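Long-range contacts in glycoside hydrolase family 31 (Trueperella pyogenes, PDB 5I0G), which degrades cycloalternan, a cyclic tetrasaccharide of glucose, probably by hydrolysing its alpha-glucosidic linkages, and is captured here with that sugar bound: residues F464-G469 / P511-R516; V326-A331 / R383-Q388; H174-G179 / F215-N220; W226-E231 / D246-E251. The protein carries 1 engineered substitution. All coordinates share one frame; numbering follows the deposited sequence.

Contact 1 of 4, residues F464-G469 / P511-R516; sequences FKTDGG and PVTFSR. With GLC (alpha-D-glucopyranose), chain B; GLC (alpha-D-glucopyranose), chain C.
K465 and F514 run side by side from adjacent parallel strands and point the same way. Traced outward, K465 first passes its neighbour's backbone: CB and then CG lie over F514 O, CG at 3.6 Å. CD comes up to the edge of the F514 ring, 3.8 Å from CD2. With the chain extended beyond CG, CE and NZ are carried clear of the ring to the sugar, where NZ makes a weak hydrogen bond to O3 of the chain B glucose; its stronger partner is the carboxylate of E330. On the other face of the sheet T466 OG1 and S515 OG share a 2.7 Å hydrogen bond. Beyond the strands R516 crosses D467 with the two planes almost perpendicular (87°); D467 OD1 lies off the guanidinium plane, 3.1 Å from R516 NH1, so this salt bridge rests on charge without a directed N-H. NH1 instead directs an almost straight bond (171°) at O4 of the chain C glucose, and E470 takes NE. One water joins T466 O, G468 O and R516 N just past the strand ends. Side chains gathered round a substrate at the C-terminal ends of parallel strands are the hallmark of a TIM-barrel active site, here the glycan pocket.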
# COMPACT_ATOMS: atom_id res chain seq x y z
N PHE A 464 -2.38 -4.19 16.47
CA PHE A 464 -3.16 -3.14 15.83
C PHE A 464 -3.15 -3.36 14.32
O PHE A 464 -2.11 -3.71 13.76
CB PHE A 464 -2.52 -1.78 16.09
CG PHE A 464 -2.64 -1.29 17.51
CD1 PHE A 464 -3.81 -0.71 17.96
CD2 PHE A 464 -1.57 -1.38 18.39
CE1 PHE A 464 -3.92 -0.23 19.27
CE2 PHE A 464 -1.67 -0.93 19.70
CZ PHE A 464 -2.85 -0.34 20.14
N LYS A 465 -4.30 -3.15 13.67
CA LYS A 465 -4.38 -3.13 12.23
C LYS A 465 -4.19 -1.68 11.88
O LYS A 465 -5.12 -0.87 12.00
CB LYS A 465 -5.70 -3.70 11.68
CG LYS A 465 -5.81 -3.64 10.15
CD LYS A 465 -6.94 -4.50 9.59
CE LYS A 465 -7.11 -4.28 8.09
NZ LYS A 465 -8.34 -4.89 7.51
N THR A 466 -2.95 -1.36 11.51
CA THR A 466 -2.51 -0.01 11.27
C THR A 466 -2.80 0.31 9.82
O THR A 466 -1.93 0.21 8.96
CB THR A 466 -1.00 0.13 11.57
OG1 THR A 466 -0.31 -1.07 11.20
CG2 THR A 466 -0.80 0.40 13.05
N ASP A 467 -4.04 0.69 9.56
CA ASP A 467 -4.58 0.89 8.21
C ASP A 467 -4.18 2.26 7.69
O ASP A 467 -3.74 3.11 8.46
CB ASP A 467 -6.12 0.77 8.24
CG ASP A 467 -6.71 0.27 6.94
OD1 ASP A 467 -6.12 0.51 5.84
OD2 ASP A 467 -7.77 -0.37 7.02
N GLY A 468 -4.37 2.48 6.39
CA GLY A 468 -4.07 3.77 5.77
C GLY A 468 -2.57 4.07 5.70
O GLY A 468 -1.79 3.18 5.39
N GLY A 469 -2.18 5.31 6.03
CA GLY A 469 -0.83 5.82 5.84
C GLY A 469 -0.41 6.54 4.55
O GLY A 469 0.69 7.09 4.50
N PRO A 511 5.71 -6.72 18.50
CA PRO A 511 5.25 -5.65 17.61
C PRO A 511 4.39 -6.12 16.44
O PRO A 511 4.77 -6.00 15.26
CB PRO A 511 6.57 -5.02 17.13
CG PRO A 511 7.53 -6.16 17.13
CD PRO A 511 7.15 -7.01 18.32
N VAL A 512 3.21 -6.63 16.77
CA VAL A 512 2.28 -7.12 15.77
C VAL A 512 1.42 -5.95 15.31
O VAL A 512 0.40 -5.61 15.91
CB VAL A 512 1.40 -8.27 16.30
CG1 VAL A 512 0.42 -8.72 15.22
CG2 VAL A 512 2.25 -9.43 16.76
N THR A 513 1.89 -5.32 14.24
CA THR A 513 1.12 -4.35 13.49
C THR A 513 0.79 -5.03 12.17
O THR A 513 1.59 -5.82 11.67
CB THR A 513 1.92 -3.05 13.23
OG1 THR A 513 3.17 -3.35 12.59
CG2 THR A 513 2.17 -2.31 14.53
N PHE A 514 -0.37 -4.68 11.61
CA PHE A 514 -0.90 -5.26 10.38
C PHE A 514 -1.26 -4.09 9.46
O PHE A 514 -2.23 -3.37 9.73
CB PHE A 514 -2.11 -6.12 10.76
CG PHE A 514 -2.66 -6.99 9.66
CD1 PHE A 514 -1.88 -7.92 9.02
CD2 PHE A 514 -4.01 -6.93 9.33
CE1 PHE A 514 -2.42 -8.76 8.06
CE2 PHE A 514 -4.56 -7.76 8.35
CZ PHE A 514 -3.76 -8.69 7.73
N SER A 515 -0.47 -3.89 8.38
CA SER A 515 -0.54 -2.66 7.57
C SER A 515 -0.72 -3.00 6.11
O SER A 515 -0.40 -4.10 5.69
CB SER A 515 0.76 -1.83 7.70
OG SER A 515 1.17 -1.61 9.03
N ARG A 516 -1.20 -2.05 5.32
CA ARG A 516 -1.29 -2.22 3.88
C ARG A 516 -0.23 -1.42 3.12
O ARG A 516 0.20 -1.84 2.04
CB ARG A 516 -2.69 -1.86 3.36
CG ARG A 516 -3.05 -0.40 3.50
CD ARG A 516 -4.47 -0.11 3.10
NE ARG A 516 -4.65 1.32 2.88
CZ ARG A 516 -5.83 1.94 2.79
NH1 ARG A 516 -6.97 1.29 2.97
NH2 ARG A 516 -5.85 3.24 2.55
C1 GLC B . -10.17 0.35 4.34
C2 GLC B . -9.46 -1.01 4.32
C3 GLC B . -10.41 -2.12 4.76
C4 GLC B . -11.12 -1.79 6.06
C5 GLC B . -11.75 -0.41 5.99
C6 GLC B . -12.33 0.01 7.33
O2 GLC B . -8.96 -1.32 3.01
O3 GLC B . -9.71 -3.36 4.93
O4 GLC B . -12.16 -2.75 6.27
O5 GLC B . -10.77 0.57 5.61
O6 GLC B . -13.20 1.10 7.06
C1 GLC C . -13.82 2.83 2.19
C2 GLC C . -13.12 1.51 2.52
C3 GLC C . -11.70 1.73 3.05
C4 GLC C . -10.93 2.57 2.02
C5 GLC C . -11.70 3.88 1.80
C6 GLC C . -10.98 4.91 0.93
O2 GLC C . -13.90 0.77 3.48
O3 GLC C . -11.12 0.43 3.26
O4 GLC C . -9.60 2.85 2.44
O5 GLC C . -13.00 3.56 1.28
O6 GLC C . -10.64 4.41 -0.36
O HOH W 1 -1.37 0.49 6.34

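Contact 2 of 4, residues V326-A331 / R383-Q388; sequences VVVIEA and RVILWQ. With GLC (alpha-D-glucopyranose), chain B; GLC (alpha-D-glucopyranose), chain D.
E330 and W387 cross obliquely at the sugar-binding end of two parallel strands, their carboxylate and indole planes 63° apart. The glutamate lays CB and CG beside W387 CB and CD1, and its OE2 stops 3.4 Å from W387 CD1, while its charge is met by K465. W387 CG stands anti to the backbone N (chi1 -170°), which swings the indole out beyond the last paired residues and toward the glycan. There C6 of the chain D glucose lies over one face of the ring, near its rim. NE1 donates to the carboxylate of D467, a bond that restrains the rotation of the indole, while E330 OE1 accepts a 2.6 Å hydrogen bond from O4 of the chain B glucose and is also met by N302.

Behind this polar end the contact is aliphatic on both faces. On the face of V326, V328 and I385, the isoleucine slants over both valines, and its CG1 is 3.6 Å from V326 CG1. On the opposite face V327 and V384 lie alongside each other, and the CD2 branch of L386 comes to 3.9 Å from I329 CB. Four backbone hydrogen bonds hold the register, the straightest from I329 N to I385 O at 2.8 Å.

In the closed eight-stranded barrel, strand 298-300 flanks strand 326-329 and strand 463-466 flanks strand 383-388. V326 and V328 pack on W298, V328 and I385 on K465, whereas V327, I329 and V384 face outward onto helix 370-379.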
# COMPACT_ATOMS: atom_id res chain seq x y z
N VAL A 326 -6.62 -15.40 15.85
CA VAL A 326 -6.67 -13.96 15.90
C VAL A 326 -8.06 -13.46 15.47
O VAL A 326 -8.63 -13.95 14.47
CB VAL A 326 -5.57 -13.34 15.00
CG1 VAL A 326 -5.61 -11.81 15.01
CG2 VAL A 326 -4.18 -13.82 15.42
N VAL A 327 -8.60 -12.48 16.20
CA VAL A 327 -9.78 -11.75 15.74
C VAL A 327 -9.39 -10.29 15.55
O VAL A 327 -8.80 -9.68 16.45
CB VAL A 327 -11.04 -11.94 16.65
CG1 VAL A 327 -10.80 -11.53 18.09
CG2 VAL A 327 -12.24 -11.19 16.08
N VAL A 328 -9.68 -9.76 14.37
CA VAL A 328 -9.49 -8.33 14.10
C VAL A 328 -10.85 -7.71 14.33
O VAL A 328 -11.85 -8.20 13.82
CB VAL A 328 -8.99 -8.05 12.67
CG1 VAL A 328 -8.79 -6.54 12.44
CG2 VAL A 328 -7.69 -8.80 12.38
N ILE A 329 -10.88 -6.65 15.14
CA ILE A 329 -12.08 -5.82 15.32
C ILE A 329 -11.81 -4.43 14.74
O ILE A 329 -10.96 -3.69 15.26
CB ILE A 329 -12.48 -5.70 16.81
CG1 ILE A 329 -12.49 -7.08 17.48
CG2 ILE A 329 -13.85 -5.03 16.92
CD1 ILE A 329 -12.87 -7.05 18.95
N GLU A 330 -12.56 -4.07 13.70
CA GLU A 330 -12.45 -2.77 13.03
C GLU A 330 -13.41 -1.74 13.55
O GLU A 330 -13.00 -0.61 13.89
CB GLU A 330 -12.64 -2.93 11.54
CG GLU A 330 -11.56 -3.75 10.87
CD GLU A 330 -11.53 -3.56 9.38
OE1 GLU A 330 -12.59 -3.24 8.79
OE2 GLU A 330 -10.44 -3.72 8.80
N ALA A 331 -14.69 -2.11 13.63
CA ALA A 331 -15.73 -1.22 14.12
C ALA A 331 -15.93 -1.36 15.63
O ALA A 331 -16.98 -1.83 16.10
CB ALA A 331 -17.04 -1.44 13.37
N ARG A 383 -6.12 -14.17 20.09
CA ARG A 383 -5.57 -12.81 20.29
C ARG A 383 -6.43 -11.78 19.58
O ARG A 383 -7.14 -12.10 18.65
CB ARG A 383 -4.14 -12.70 19.79
CG ARG A 383 -3.12 -13.15 20.80
CD ARG A 383 -3.10 -14.65 20.96
NE ARG A 383 -2.03 -15.06 21.87
CZ ARG A 383 -1.69 -16.33 22.11
NH1 ARG A 383 -2.32 -17.34 21.51
NH2 ARG A 383 -0.68 -16.59 22.95
N VAL A 384 -6.38 -10.54 20.06
CA VAL A 384 -7.31 -9.50 19.63
C VAL A 384 -6.54 -8.31 19.06
O VAL A 384 -5.62 -7.79 19.71
CB VAL A 384 -8.21 -9.04 20.81
CG1 VAL A 384 -9.19 -7.97 20.38
CG2 VAL A 384 -8.97 -10.22 21.40
N ILE A 385 -6.95 -7.86 17.87
CA ILE A 385 -6.30 -6.76 17.13
C ILE A 385 -7.34 -5.66 16.86
O ILE A 385 -8.43 -5.94 16.38
CB ILE A 385 -5.76 -7.27 15.76
CG1 ILE A 385 -4.81 -8.46 15.92
CG2 ILE A 385 -5.11 -6.13 14.96
CD1 ILE A 385 -3.44 -8.14 16.46
N LEU A 386 -6.97 -4.41 17.12
CA LEU A 386 -7.86 -3.29 16.88
C LEU A 386 -7.36 -2.42 15.74
O LEU A 386 -6.16 -2.17 15.59
CB LEU A 386 -8.04 -2.45 18.15
CG LEU A 386 -8.59 -3.14 19.41
CD1 LEU A 386 -8.70 -2.13 20.54
CD2 LEU A 386 -9.93 -3.81 19.16
N TRP A 387 -8.31 -1.93 14.97
CA TRP A 387 -8.06 -1.09 13.81
C TRP A 387 -7.70 0.33 14.19
O TRP A 387 -8.14 0.85 15.23
CB TRP A 387 -9.32 -1.10 12.96
CG TRP A 387 -9.24 -0.50 11.60
CD1 TRP A 387 -8.98 -1.15 10.46
CD2 TRP A 387 -9.56 0.85 11.25
NE1 TRP A 387 -9.06 -0.29 9.39
CE2 TRP A 387 -9.42 0.95 9.86
CE3 TRP A 387 -9.92 1.98 11.97
CZ2 TRP A 387 -9.63 2.14 9.16
CZ3 TRP A 387 -10.13 3.17 11.29
CH2 TRP A 387 -9.98 3.24 9.89
N GLN A 388 -6.87 0.94 13.35
CA GLN A 388 -6.37 2.30 13.56
C GLN A 388 -6.14 2.97 12.22
O GLN A 388 -5.98 2.29 11.18
CB GLN A 388 -5.02 2.31 14.30
CG GLN A 388 -5.06 1.90 15.76
CD GLN A 388 -5.64 2.98 16.66
OE1 GLN A 388 -4.94 3.88 17.10
NE2 GLN A 388 -6.93 2.88 16.94
C1 GLC B . -10.17 0.35 4.34
C2 GLC B . -9.46 -1.01 4.32
C3 GLC B . -10.41 -2.12 4.76
C4 GLC B . -11.12 -1.79 6.06
C5 GLC B . -11.75 -0.41 5.99
C6 GLC B . -12.33 0.01 7.33
O2 GLC B . -8.96 -1.32 3.01
O3 GLC B . -9.71 -3.36 4.93
O4 GLC B . -12.16 -2.75 6.27
O5 GLC B . -10.77 0.57 5.61
O6 GLC B . -13.20 1.10 7.06
C1 GLC D . -14.50 0.93 7.65
C2 GLC D . -15.36 2.10 7.22
C3 GLC D . -14.85 3.39 7.85
C4 GLC D . -14.78 3.25 9.36
C5 GLC D . -13.97 2.01 9.74
C6 GLC D . -14.00 1.69 11.23
O2 GLC D . -15.29 2.21 5.80
O3 GLC D . -15.74 4.45 7.48
O4 GLC D . -14.19 4.45 9.90
O5 GLC D . -14.49 0.85 9.07
O6 GLC D . -15.28 1.17 11.60

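Contact 3 of 4, residues H174-G179 / F215-N220; sequences HVVGFG and FAQVVN
The methyl of A216 sits over one face of the F178 ring, the apolar centre of an antiparallel strand pair at the margin of a beta-sandwich sheet. The CB lies 3.8 Å from the ring centroid and only 18° off its normal, a CH-pi contact displaced toward CZ. V175 closes the group: its CG1 is 4.0 Å from A216 CB, and its CG2 meets V218 CG2 as the two valines stand side by side. From the facing sheet Y238 meets the F178 ring, and V240 touches both F178 and V175.

Next to this cluster the strands draw close, with G177 and A216 forming a non-hydrogen-bonded pair. G177 has backbone angles suited to glycine and brings no side chain against A216, where a CB would clash with the facing backbone. The chain then turns a corner at F178, whose N still donates to F215 O at 2.7 Å, while its ring folds back over A216.

Toward the other end, mutual backbone bonds join H174 to V219 and V176 to Q217. H174 presents the edge of its imidazole to V219 O; its ring nitrogens are held by D186 and E221, and W665 stacks on it.

Q217 lies on the face of V176, away from the alanine. Its side chain bends at chi2 (138°), bringing the amide back over its own strand partner, while OE1 is bonded to Y656. V176 O thus accepts two donors from opposite faces of its carbonyl plane, Q217 N at 2.9 Å and, above the plane, Q217 NE2 at 3.1 Å.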
# COMPACT_ATOMS: atom_id res chain seq x y z
N HIS A 174 15.70 -11.26 -16.25
CA HIS A 174 14.37 -10.97 -15.72
C HIS A 174 14.48 -10.01 -14.54
O HIS A 174 15.46 -10.04 -13.81
CB HIS A 174 13.69 -12.28 -15.30
CG HIS A 174 13.64 -13.31 -16.39
ND1 HIS A 174 12.57 -13.43 -17.25
CD2 HIS A 174 14.54 -14.24 -16.77
CE1 HIS A 174 12.80 -14.40 -18.11
NE2 HIS A 174 13.99 -14.92 -17.84
N VAL A 175 13.47 -9.15 -14.38
CA VAL A 175 13.52 -8.07 -13.39
C VAL A 175 12.38 -8.26 -12.40
O VAL A 175 11.20 -8.17 -12.78
CB VAL A 175 13.49 -6.67 -14.04
CG1 VAL A 175 13.59 -5.58 -12.99
CG2 VAL A 175 14.63 -6.51 -15.05
N VAL A 176 12.72 -8.55 -11.14
CA VAL A 176 11.73 -8.74 -10.09
C VAL A 176 11.99 -7.75 -8.97
O VAL A 176 13.08 -7.72 -8.42
CB VAL A 176 11.76 -10.16 -9.48
CG1 VAL A 176 10.75 -10.28 -8.33
CG2 VAL A 176 11.48 -11.21 -10.56
N GLY A 177 10.97 -6.97 -8.66
CA GLY A 177 10.96 -6.18 -7.45
C GLY A 177 10.06 -4.96 -7.55
O GLY A 177 8.93 -5.03 -8.06
N PHE A 178 10.60 -3.85 -7.05
CA PHE A 178 9.91 -2.58 -6.90
C PHE A 178 8.80 -2.62 -5.84
O PHE A 178 7.87 -1.82 -5.87
CB PHE A 178 9.42 -2.03 -8.25
CG PHE A 178 10.49 -1.95 -9.30
CD1 PHE A 178 11.54 -1.05 -9.18
CD2 PHE A 178 10.45 -2.78 -10.41
CE1 PHE A 178 12.53 -0.99 -10.15
CE2 PHE A 178 11.44 -2.73 -11.38
CZ PHE A 178 12.48 -1.83 -11.26
N GLY A 179 8.94 -3.54 -4.88
CA GLY A 179 7.96 -3.73 -3.83
C GLY A 179 6.84 -4.63 -4.27
O GLY A 179 6.97 -5.40 -5.24
N PHE A 215 13.80 -0.41 -5.68
CA PHE A 215 14.75 -1.54 -5.61
C PHE A 215 14.29 -2.65 -6.54
O PHE A 215 13.08 -2.89 -6.64
CB PHE A 215 14.85 -2.11 -4.19
CG PHE A 215 15.37 -3.54 -4.14
CD1 PHE A 215 16.74 -3.81 -4.20
CD2 PHE A 215 14.48 -4.62 -4.07
CE1 PHE A 215 17.21 -5.11 -4.18
CE2 PHE A 215 14.96 -5.93 -4.05
CZ PHE A 215 16.32 -6.17 -4.09
N ALA A 216 15.24 -3.31 -7.20
CA ALA A 216 14.93 -4.55 -7.91
C ALA A 216 16.14 -5.47 -8.09
O ALA A 216 17.29 -5.02 -8.04
CB ALA A 216 14.31 -4.26 -9.26
N GLN A 217 15.84 -6.75 -8.28
CA GLN A 217 16.81 -7.78 -8.61
C GLN A 217 16.69 -8.08 -10.07
O GLN A 217 15.58 -8.14 -10.59
CB GLN A 217 16.50 -9.09 -7.90
CG GLN A 217 16.54 -8.99 -6.41
CD GLN A 217 15.41 -9.75 -5.75
OE1 GLN A 217 15.66 -10.72 -5.07
NE2 GLN A 217 14.16 -9.27 -5.91
N VAL A 218 17.83 -8.34 -10.69
CA VAL A 218 17.90 -8.69 -12.10
C VAL A 218 18.57 -10.06 -12.16
O VAL A 218 19.73 -10.22 -11.73
CB VAL A 218 18.69 -7.63 -12.89
CG1 VAL A 218 18.76 -7.98 -14.37
CG2 VAL A 218 18.07 -6.25 -12.67
N VAL A 219 17.85 -11.05 -12.67
CA VAL A 219 18.28 -12.44 -12.61
C VAL A 219 18.42 -13.03 -14.02
O VAL A 219 17.48 -12.96 -14.81
CB VAL A 219 17.29 -13.25 -11.75
CG1 VAL A 219 17.78 -14.67 -11.55
CG2 VAL A 219 17.09 -12.57 -10.40
N ASN A 220 19.58 -13.60 -14.34
CA ASN A 220 19.76 -14.23 -15.65
C ASN A 220 19.33 -15.70 -15.60
O ASN A 220 18.91 -16.20 -14.55
CB ASN A 220 21.17 -13.98 -16.24
CG ASN A 220 22.29 -14.77 -15.57
OD1 ASN A 220 22.07 -15.73 -14.81
ND2 ASN A 220 23.51 -14.37 -15.87

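Contact 4 of 4, residues W226-E231 / D246-E251; sequences WGFHVE and DRILIE
Face-to-face packing of two beta-sheets, wholly apolar, brings strand 226-230 against strand 247-251 in the core of a beta-sandwich. The strand axes approach no closer than 10.4 Å and run nearly parallel, 15° apart, so side chains alone fill the layer between them. F228 and I250 reach in from opposite directions and meet where I250 CD1 lies 3.6 Å from F228 CE2. The phenylalanine has CG between its backbone N and carbonyl carbon (chi1 62°), and in this pose the ring is sent across the layer between the two isoleucines, with I248 CD1 near its CE1 at 4.3 Å. The same I248 methyl also touches the far end of the W226 indole, at CH2, while the indole nitrogen is bonded to E173. At the other end V230 and I250 slide past each other, their CG2 atoms 4.1 Å apart. In one sheet strand 225-230 is flanked by strands 212-219 and 263-271, with V266 of the latter adding to the packing on F228. In the other, strand 247-253 runs between strands 159-168 and 236-240, which contribute L167 and Y238 to the surroundings of F228 and I250.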
# COMPACT_ATOMS: atom_id res chain seq x y z
N TRP A 226 22.08 -9.65 -10.06
CA TRP A 226 22.55 -8.39 -9.49
C TRP A 226 21.31 -7.59 -9.11
O TRP A 226 20.18 -8.01 -9.38
CB TRP A 226 23.50 -7.65 -10.44
CG TRP A 226 22.91 -7.36 -11.77
CD1 TRP A 226 22.79 -8.23 -12.82
CD2 TRP A 226 22.34 -6.13 -12.20
NE1 TRP A 226 22.17 -7.61 -13.89
CE2 TRP A 226 21.88 -6.31 -13.54
CE3 TRP A 226 22.16 -4.87 -11.60
CZ2 TRP A 226 21.26 -5.30 -14.27
CZ3 TRP A 226 21.54 -3.85 -12.34
CH2 TRP A 226 21.11 -4.08 -13.66
N GLY A 227 21.51 -6.47 -8.44
CA GLY A 227 20.38 -5.68 -7.94
C GLY A 227 20.81 -4.25 -7.76
O GLY A 227 22.02 -3.96 -7.65
N PHE A 228 19.82 -3.36 -7.76
CA PHE A 228 20.05 -1.94 -7.52
C PHE A 228 18.99 -1.36 -6.58
O PHE A 228 17.83 -1.77 -6.61
CB PHE A 228 20.09 -1.17 -8.85
CG PHE A 228 18.82 -1.23 -9.62
CD1 PHE A 228 18.56 -2.30 -10.48
CD2 PHE A 228 17.87 -0.24 -9.50
CE1 PHE A 228 17.39 -2.35 -11.21
CE2 PHE A 228 16.69 -0.29 -10.22
CZ PHE A 228 16.45 -1.35 -11.06
N HIS A 229 19.43 -0.43 -5.74
CA HIS A 229 18.57 0.30 -4.83
C HIS A 229 18.92 1.77 -4.96
O HIS A 229 20.06 2.17 -4.62
CB HIS A 229 18.80 -0.19 -3.39
CG HIS A 229 18.21 0.69 -2.33
ND1 HIS A 229 18.87 0.99 -1.16
CD2 HIS A 229 17.00 1.31 -2.25
CE1 HIS A 229 18.10 1.76 -0.40
NE2 HIS A 229 16.96 1.96 -1.04
N VAL A 230 17.98 2.57 -5.46
CA VAL A 230 18.12 4.02 -5.45
C VAL A 230 17.85 4.50 -4.01
O VAL A 230 16.74 4.36 -3.50
CB VAL A 230 17.15 4.74 -6.41
CG1 VAL A 230 17.47 6.23 -6.44
CG2 VAL A 230 17.20 4.14 -7.81
N GLU A 231 18.87 5.10 -3.40
CA GLU A 231 18.82 5.49 -2.01
C GLU A 231 18.10 6.82 -1.85
O GLU A 231 18.71 7.86 -1.66
CB GLU A 231 20.24 5.53 -1.43
CG GLU A 231 20.27 5.64 0.09
CD GLU A 231 21.57 5.08 0.67
OE1 GLU A 231 22.65 5.63 0.35
OE2 GLU A 231 21.49 4.08 1.43
N ASP A 246 17.45 -3.18 -24.33
CA ASP A 246 18.54 -3.59 -23.45
C ASP A 246 18.92 -2.48 -22.45
O ASP A 246 20.06 -2.43 -21.97
CB ASP A 246 19.74 -4.03 -24.31
CG ASP A 246 20.19 -2.97 -25.28
OD1 ASP A 246 19.71 -1.81 -25.18
OD2 ASP A 246 21.02 -3.30 -26.18
N ARG A 247 17.96 -1.61 -22.11
CA ARG A 247 18.18 -0.56 -21.11
C ARG A 247 17.05 -0.45 -20.07
O ARG A 247 15.87 -0.43 -20.40
CB ARG A 247 18.38 0.79 -21.81
CG ARG A 247 19.66 0.87 -22.64
CD ARG A 247 20.94 0.94 -21.82
NE ARG A 247 22.12 1.09 -22.67
CZ ARG A 247 22.76 0.10 -23.28
NH1 ARG A 247 22.36 -1.17 -23.14
NH2 ARG A 247 23.83 0.36 -24.03
N ILE A 248 17.44 -0.39 -18.80
CA ILE A 248 16.56 0.00 -17.71
C ILE A 248 16.81 1.50 -17.57
O ILE A 248 17.90 1.88 -17.19
CB ILE A 248 16.90 -0.75 -16.40
CG1 ILE A 248 16.69 -2.26 -16.58
CG2 ILE A 248 16.03 -0.24 -15.24
CD1 ILE A 248 17.24 -3.12 -15.46
N LEU A 249 15.83 2.34 -17.93
CA LEU A 249 15.90 3.79 -17.71
C LEU A 249 15.29 4.14 -16.35
O LEU A 249 14.13 3.80 -16.07
CB LEU A 249 15.16 4.56 -18.80
CG LEU A 249 15.35 4.18 -20.28
CD1 LEU A 249 14.56 5.13 -21.20
CD2 LEU A 249 16.82 4.19 -20.66
N ILE A 250 16.07 4.82 -15.51
CA ILE A 250 15.66 5.19 -14.17
C ILE A 250 15.58 6.70 -14.10
O ILE A 250 16.49 7.39 -14.55
CB ILE A 250 16.65 4.69 -13.09
CG1 ILE A 250 16.74 3.17 -13.13
CG2 ILE A 250 16.23 5.18 -11.69
CD1 ILE A 250 17.78 2.58 -12.18
N GLU A 251 14.49 7.21 -13.53
CA GLU A 251 14.31 8.64 -13.37
C GLU A 251 14.04 8.91 -11.89
O GLU A 251 13.32 8.15 -11.24
CB GLU A 251 13.19 9.12 -14.28
CG GLU A 251 13.01 10.62 -14.35
CD GLU A 251 12.28 11.09 -15.61
OE1 GLU A 251 11.75 12.23 -15.61
OE2 GLU A 251 12.23 10.33 -16.61

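How the contacts relate
From the N terminus the contacts close in the order 3, 4, 2, 1, strictly in series, none nested or crossing. Contact 3 closes a loop that visits the facing sheet through strand 191-194; contact 4 closes a shorter one containing strand 236-240. The two share a neighbourhood, since strands 212-219 and 225-230 pair within one sheet, and together they join edge, middle and opposite layer of the sandwich. The chain then enters the barrel, about 35 Å away between the centres of contacts 2 and 3. Contact 2 spans helix 370-379, contact 1 helix 485-506, and adjacent strands 383-388 and 463-466 join them into one patch of barrel wall that touches the chain B glucose.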